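Local coordinates for protein hexapeptide-repeat containing-acetyltransferase (Vibrio cholerae, PDB 3ECT) that probably transfers acetyl groups from acetyl-CoA to hydroxyl acceptors and may take part in O-acetylation of Nod factors, at residues P132-D137 against G150-A155. Sequence-based numbering, arbitrary orientation.
Sequences PIVIED and GVTIGA. With CA (calcium ion), chain B.
Val134 and Thr152 sit abreast on neighbouring coils of a left-handed parallel beta-helix, the fold of the hexapeptide-repeat acyltransferases, and illustrate how one turn is stacked in register upon the next. The two segments run almost parallel, their end-to-end directions 4° apart. Backbone bonds join them first: Val134 N donates to Val151 O at 3.0 Å, Ile153 N to Val134 O, and Glu136 N to Ile153 O, the last two at 2.9 Å. CA-H...O contacts accompany these bonds, from Ile133 CA to Val151 O and from Thr152 CA to Val134 O.

Apolar packing occupies the inner face. Ile135 CG1 lies 4.4 Å from Ile153 CB, and both isoleucines also rest on Ile141 of another strand, within the core of the coil. On the outer face, Val134 and Thr152 point the same way, and CB of the valine approaches Thr152 OG1 at 4.0 Å.

Polar contacts close the two ends of the pairing. Gly150 O binds a calcium ion at 2.2 Å, which Asp168 also binds; OD1 of that aspartate accepts a hydrogen bond from Thr152 N. At the other end Glu136, its chain extended beyond CG (chi2 173°), reaches over to the neighbouring coil, where carboxylate OE2 accepts a weak, bent hydrogen bond from Ala155 N at 2.9 Å.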
loop_
_atom_site.group_PDB
_atom_site.type_symbol
_atom_site.label_atom_id
_atom_site.label_comp_id
_atom_site.label_asym_id
_atom_site.label_seq_id
_atom_site.Cartn_x
_atom_site.Cartn_y
_atom_site.Cartn_z
ATOM N N PRO A 132 -19.344 -0.387 -11.007
ATOM C CA PRO A 132 -18.211 -0.938 -11.744
ATOM C C PRO A 132 -17.196 0.099 -12.190
ATOM O O PRO A 132 -17.492 1.296 -12.307
ATOM C CB PRO A 132 -18.868 -1.603 -12.965
ATOM C CG PRO A 132 -20.147 -0.928 -13.119
ATOM C CD PRO A 132 -20.600 -0.428 -11.790
ATOM N N ILE A 133 -16.003 -0.415 -12.455
ATOM C CA ILE A 133 -14.873 0.343 -12.944
ATOM C C ILE A 133 -14.475 -0.251 -14.289
ATOM O O ILE A 133 -14.461 -1.478 -14.453
ATOM C CB ILE A 133 -13.693 0.273 -11.943
ATOM C CG1 ILE A 133 -14.061 1.003 -10.643
ATOM C CG2 ILE A 133 -12.428 0.849 -12.593
ATOM C CD1 ILE A 133 -12.986 0.936 -9.584
ATOM N N VAL A 134 -14.181 0.611 -15.260
ATOM C CA VAL A 134 -13.796 0.172 -16.586
ATOM C C VAL A 134 -12.497 0.865 -16.986
ATOM O O VAL A 134 -12.410 2.090 -16.942
ATOM C CB VAL A 134 -14.868 0.531 -17.618
ATOM C CG1 VAL A 134 -14.500 -0.031 -19.037
ATOM C CG2 VAL A 134 -16.200 0.025 -17.171
ATOM N N ILE A 135 -11.488 0.104 -17.368
ATOM C CA ILE A 135 -10.288 0.700 -17.916
ATOM C C ILE A 135 -10.166 0.270 -19.358
ATOM O O ILE A 135 -10.013 -0.928 -19.672
ATOM C CB ILE A 135 -9.044 0.378 -17.048
ATOM C CG1 ILE A 135 -9.167 1.077 -15.699
ATOM C CG2 ILE A 135 -7.701 0.841 -17.696
ATOM C CD1 ILE A 135 -8.732 0.165 -14.700
ATOM N N GLU A 136 -10.319 1.237 -20.254
ATOM C CA GLU A 136 -10.272 0.926 -21.669
ATOM C C GLU A 136 -8.841 0.614 -22.163
ATOM O O GLU A 136 -7.867 0.574 -21.382
ATOM C CB GLU A 136 -10.969 2.022 -22.488
ATOM C CG GLU A 136 -12.519 2.005 -22.306
ATOM C CD GLU A 136 -13.215 3.182 -22.984
ATOM O OE1 GLU A 136 -14.475 3.284 -22.921
ATOM O OE2 GLU A 136 -12.502 4.024 -23.600
ATOM N N ASP A 137 -8.741 0.322 -23.454
ATOM C CA ASP A 137 -7.481 -0.132 -24.082
ATOM C C ASP A 137 -6.376 0.890 -24.012
ATOM O O ASP A 137 -6.630 2.096 -24.102
ATOM C CB ASP A 137 -7.717 -0.380 -25.573
ATOM C CG ASP A 137 -8.582 -1.579 -25.846
ATOM O OD1 ASP A 137 -9.056 -1.666 -26.990
ATOM O OD2 ASP A 137 -8.779 -2.441 -24.955
ATOM N N GLY A 150 -17.615 3.493 -10.268
ATOM C CA GLY A 150 -18.339 4.070 -11.396
ATOM C C GLY A 150 -17.429 4.770 -12.403
ATOM O O GLY A 150 -17.929 5.392 -13.348
ATOM N N VAL A 151 -16.103 4.717 -12.171
ATOM C CA VAL A 151 -15.174 5.419 -13.025
ATOM C C VAL A 151 -14.892 4.579 -14.269
ATOM O O VAL A 151 -14.676 3.335 -14.165
ATOM C CB VAL A 151 -13.874 5.873 -12.274
ATOM C CG1 VAL A 151 -12.775 6.344 -13.268
ATOM C CG2 VAL A 151 -14.201 7.005 -11.327
ATOM N N THR A 152 -14.942 5.248 -15.423
ATOM C CA THR A 152 -14.365 4.743 -16.669
ATOM C C THR A 152 -13.133 5.582 -17.012
ATOM O O THR A 152 -13.201 6.831 -16.992
ATOM C CB THR A 152 -15.340 4.923 -17.843
ATOM O OG1 THR A 152 -16.557 4.148 -17.603
ATOM C CG2 THR A 152 -14.665 4.512 -19.209
ATOM N N ILE A 153 -12.029 4.911 -17.338
ATOM C CA ILE A 153 -10.873 5.589 -17.931
ATOM C C ILE A 153 -10.807 5.272 -19.413
ATOM O O ILE A 153 -10.678 4.115 -19.830
ATOM C CB ILE A 153 -9.576 5.230 -17.204
ATOM C CG1 ILE A 153 -9.763 5.523 -15.724
ATOM C CG2 ILE A 153 -8.476 6.081 -17.715
ATOM C CD1 ILE A 153 -8.524 5.574 -15.006
ATOM N N GLY A 154 -10.976 6.307 -20.214
ATOM C CA GLY A 154 -11.056 6.144 -21.670
ATOM C C GLY A 154 -9.733 5.749 -22.311
ATOM O O GLY A 154 -8.646 5.926 -21.718
ATOM N N ALA A 155 -9.823 5.236 -23.529
ATOM C CA ALA A 155 -8.673 4.617 -24.186
ATOM C C ALA A 155 -7.503 5.574 -24.384
ATOM O O ALA A 155 -7.689 6.780 -24.631
ATOM C CB ALA A 155 -9.090 3.991 -25.508
HETATM CA CA CA B . -18.994 6.858 -14.537
HETATM O O HOH W 1 -18.478 8.314 -12.722
#